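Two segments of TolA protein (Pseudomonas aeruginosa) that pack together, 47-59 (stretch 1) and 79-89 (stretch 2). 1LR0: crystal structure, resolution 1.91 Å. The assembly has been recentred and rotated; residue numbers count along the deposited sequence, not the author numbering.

Stretch 1, residues 47-59: SARNGMSVEVLIE
Stretch 2 (79-89) PFDSSAVAAVR

Residues 54-59 form an extended strand (phi/psi near -110/128) that lies against helix 79-89, the axes 9.0 Å apart at closest approach and their N-to-C directions 36° apart. CA atoms pair as A48-F80 (5.8 Å), V54-D81 (6.1 Å), V56-V85 (6.9 Å) and I58-V88 (7.6 Å). No hydrogen bond crosses between the stretches; apolar packing dominates the 515 Å² buried. F80 (100 Å²) and V54 (80 Å²) are covered most, and both are buried, which suits apolar side chains.

Strand alternation sends V54 (chi1 p) and V56 (t) toward the helix, while E55 and L57 point away. V54 CG1 meets A84 CB at 3.7 Å, and V56 CG2 reaches the same CB at 4.2 Å; A84 CB, pointing toward the strand, so touches both valines. Farther along, V56 CG1 lies 4.2 Å from V88 CG2, and I58 (m, t) brings CG2 to 3.9 Å from V88 CG1; V88 is t.

F80 (chi1 t, chi2 -126°) fills the other end. V54 CG1 approaches its CE1 at 3.5 Å. Selenomethionine M52 (m, t, t) places SE 4.1 Å from F80 CB and 4.9 Å from the ring centroid, an oblique contact. A type II turn, R49 to M52, precedes the strand, with G51 at phi/psi 105/-17, where a CB would jam against the preceding carbonyl.

Across the interface the polar side chains make only van der Waals contacts: S47 OG to P79 CB, 3.6 Å; D81 OD2 to V54 CG2, 3.4 Å; D81 OD2 finds its hydrogen bond elsewhere in the structure.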

# COMPACT_ATOMS: atom_id res chain seq x y z
N SER A 47 -20.12 -12.03 5.49
CA SER A 47 -19.29 -13.23 5.39
C SER A 47 -17.83 -13.04 5.82
O SER A 47 -17.10 -13.99 5.89
CB SER A 47 -19.29 -13.75 3.93
OG SER A 47 -18.88 -12.70 3.03
N ALA A 48 -17.42 -11.81 6.11
CA ALA A 48 -16.07 -11.59 6.52
C ALA A 48 -15.72 -12.32 7.76
O ALA A 48 -16.53 -12.40 8.68
CB ALA A 48 -15.76 -10.11 6.65
N ARG A 49 -14.52 -12.89 7.79
CA ARG A 49 -14.06 -13.59 9.00
C ARG A 49 -12.58 -13.32 9.26
O ARG A 49 -11.82 -13.22 8.31
CB ARG A 49 -14.22 -15.11 8.87
CG ARG A 49 -15.69 -15.58 8.89
CD ARG A 49 -16.44 -15.36 10.12
NE ARG A 49 -17.71 -16.08 9.97
CZ ARG A 49 -18.76 -15.62 9.41
NH1 ARG A 49 -18.78 -14.36 9.00
NH2 ARG A 49 -19.81 -16.40 9.27
N ASN A 50 -12.19 -13.33 10.52
CA ASN A 50 -10.77 -13.39 10.87
C ASN A 50 -10.07 -14.54 10.14
O ASN A 50 -10.62 -15.64 10.03
CB ASN A 50 -10.59 -13.52 12.37
CG ASN A 50 -10.68 -12.17 13.06
OD1 ASN A 50 -11.77 -11.53 13.12
ND2 ASN A 50 -9.56 -11.70 13.55
N GLY A 51 -8.86 -14.30 9.66
CA GLY A 51 -8.13 -15.38 8.99
C GLY A 51 -8.12 -15.24 7.50
O GLY A 51 -7.43 -15.94 6.80
N MSE A 52 -9.02 -14.41 6.97
CA MSE A 52 -9.05 -14.18 5.54
C MSE A 52 -8.01 -13.13 5.11
O MSE A 52 -7.68 -12.19 5.89
CB MSE A 52 -10.50 -13.69 5.10
CG MSE A 52 -11.61 -14.73 5.26
SE MSE A 52 -13.27 -13.84 4.62
CE MSE A 52 -14.36 -15.53 4.69
N SER A 53 -7.58 -13.22 3.83
CA SER A 53 -6.67 -12.29 3.23
C SER A 53 -6.99 -12.08 1.79
O SER A 53 -7.20 -13.07 1.10
CB SER A 53 -5.20 -12.89 3.26
OG SER A 53 -4.69 -12.74 4.52
N VAL A 54 -7.10 -10.85 1.34
CA VAL A 54 -7.24 -10.60 -0.08
C VAL A 54 -6.12 -9.68 -0.55
O VAL A 54 -5.80 -8.69 0.13
CB VAL A 54 -8.60 -9.99 -0.45
CG1 VAL A 54 -8.82 -8.60 0.26
CG2 VAL A 54 -8.73 -9.79 -1.95
N GLU A 55 -5.46 -10.03 -1.65
CA GLU A 55 -4.49 -9.12 -2.27
C GLU A 55 -5.19 -8.31 -3.38
O GLU A 55 -5.77 -8.86 -4.30
CB GLU A 55 -3.21 -9.77 -2.88
CG GLU A 55 -2.09 -8.80 -3.19
CD GLU A 55 -0.91 -9.65 -3.72
OE1 GLU A 55 -1.35 -10.54 -4.41
OE2 GLU A 55 0.29 -9.49 -3.44
N VAL A 56 -5.01 -7.01 -3.33
CA VAL A 56 -5.59 -6.11 -4.27
C VAL A 56 -4.53 -5.32 -4.97
O VAL A 56 -3.66 -4.78 -4.31
CB VAL A 56 -6.49 -5.06 -3.49
CG1 VAL A 56 -6.97 -4.01 -4.43
CG2 VAL A 56 -7.66 -5.80 -2.82
N LEU A 57 -4.64 -5.22 -6.29
CA LEU A 57 -3.75 -4.35 -7.09
C LEU A 57 -4.43 -3.05 -7.24
O LEU A 57 -5.53 -2.95 -7.70
CB LEU A 57 -3.55 -5.02 -8.44
CG LEU A 57 -2.81 -4.11 -9.38
CD1 LEU A 57 -1.35 -4.08 -9.04
CD2 LEU A 57 -3.06 -4.67 -10.78
N ILE A 58 -3.73 -2.09 -6.65
CA ILE A 58 -4.05 -0.72 -6.61
C ILE A 58 -3.25 0.05 -7.67
O ILE A 58 -2.00 0.01 -7.68
CB ILE A 58 -3.76 -0.15 -5.29
CG1 ILE A 58 -4.39 -0.94 -4.13
CG2 ILE A 58 -4.29 1.24 -5.24
CD1 ILE A 58 -4.16 -0.27 -2.79
N GLU A 59 -3.97 0.79 -8.49
CA GLU A 59 -3.37 1.65 -9.56
C GLU A 59 -3.59 3.11 -9.23
O GLU A 59 -4.73 3.51 -8.99
CB GLU A 59 -4.02 1.31 -10.92
CG GLU A 59 -3.74 -0.13 -11.32
CD GLU A 59 -4.26 -0.57 -12.67
OE1 GLU A 59 -4.25 0.24 -13.67
OE2 GLU A 59 -4.69 -1.76 -12.72
N PRO A 79 -17.67 -11.77 -1.56
CA PRO A 79 -18.10 -10.53 -0.96
C PRO A 79 -17.00 -9.79 -0.19
O PRO A 79 -16.92 -8.55 -0.25
CB PRO A 79 -19.27 -10.94 -0.07
CG PRO A 79 -19.69 -12.32 -0.61
CD PRO A 79 -18.47 -12.91 -1.14
N PHE A 80 -16.16 -10.50 0.55
CA PHE A 80 -15.02 -9.79 1.16
C PHE A 80 -14.11 -9.22 0.13
O PHE A 80 -13.74 -8.06 0.21
CB PHE A 80 -14.20 -10.72 2.13
CG PHE A 80 -13.01 -10.06 2.65
CD1 PHE A 80 -11.75 -10.66 2.51
CD2 PHE A 80 -13.13 -8.82 3.24
CE1 PHE A 80 -10.66 -10.03 2.92
CE2 PHE A 80 -12.03 -8.18 3.71
CZ PHE A 80 -10.73 -8.78 3.53
N ASP A 81 -13.78 -10.00 -0.89
CA ASP A 81 -12.97 -9.47 -1.96
C ASP A 81 -13.56 -8.16 -2.56
O ASP A 81 -12.86 -7.17 -2.76
CB ASP A 81 -12.86 -10.45 -3.12
CG ASP A 81 -11.99 -11.66 -2.83
OD1 ASP A 81 -11.99 -12.50 -3.75
OD2 ASP A 81 -11.36 -11.88 -1.76
N SER A 82 -14.84 -8.20 -2.88
CA SER A 82 -15.47 -7.06 -3.49
C SER A 82 -15.48 -5.90 -2.50
O SER A 82 -15.30 -4.74 -2.91
CB SER A 82 -16.91 -7.40 -3.84
OG SER A 82 -16.93 -8.33 -4.89
N SER A 83 -15.66 -6.18 -1.23
CA SER A 83 -15.67 -5.08 -0.22
C SER A 83 -14.31 -4.39 -0.07
O SER A 83 -14.23 -3.19 0.17
CB SER A 83 -16.12 -5.64 1.15
OG SER A 83 -15.08 -6.39 1.81
N ALA A 84 -13.24 -5.13 -0.26
CA ALA A 84 -11.93 -4.51 -0.28
C ALA A 84 -11.64 -3.66 -1.51
O ALA A 84 -11.15 -2.55 -1.35
CB ALA A 84 -10.82 -5.54 -0.03
N VAL A 85 -12.02 -4.15 -2.68
CA VAL A 85 -11.88 -3.39 -3.91
C VAL A 85 -12.71 -2.09 -3.81
O VAL A 85 -12.21 -1.02 -4.10
CB VAL A 85 -12.32 -4.26 -5.10
CG1 VAL A 85 -12.57 -3.46 -6.39
CG2 VAL A 85 -11.33 -5.34 -5.32
N ALA A 86 -13.94 -2.18 -3.31
CA ALA A 86 -14.78 -0.97 -3.22
C ALA A 86 -14.21 0.02 -2.25
O ALA A 86 -14.22 1.24 -2.46
CB ALA A 86 -16.25 -1.34 -2.84
N ALA A 87 -13.65 -0.49 -1.15
CA ALA A 87 -13.07 0.37 -0.16
C ALA A 87 -11.85 1.11 -0.74
O ALA A 87 -11.68 2.32 -0.47
CB ALA A 87 -12.64 -0.41 1.17
N VAL A 88 -11.02 0.40 -1.51
CA VAL A 88 -9.90 1.05 -2.10
C VAL A 88 -10.40 2.23 -2.98
O VAL A 88 -9.84 3.30 -2.94
CB VAL A 88 -9.01 0.12 -2.97
CG1 VAL A 88 -7.90 0.89 -3.74
CG2 VAL A 88 -8.29 -0.91 -1.95
N ARG A 89 -11.27 1.88 -3.92
CA ARG A 89 -11.79 2.94 -4.88
C ARG A 89 -12.39 4.14 -4.10
O ARG A 89 -12.23 5.33 -4.45
CB ARG A 89 -12.77 2.36 -5.87
CG ARG A 89 -12.31 1.22 -6.68
CD ARG A 89 -11.13 1.61 -7.48
NE ARG A 89 -11.43 2.73 -8.40
CZ ARG A 89 -11.85 2.59 -9.65
NH1 ARG A 89 -11.99 1.40 -10.24
NH2 ARG A 89 -12.08 3.69 -10.30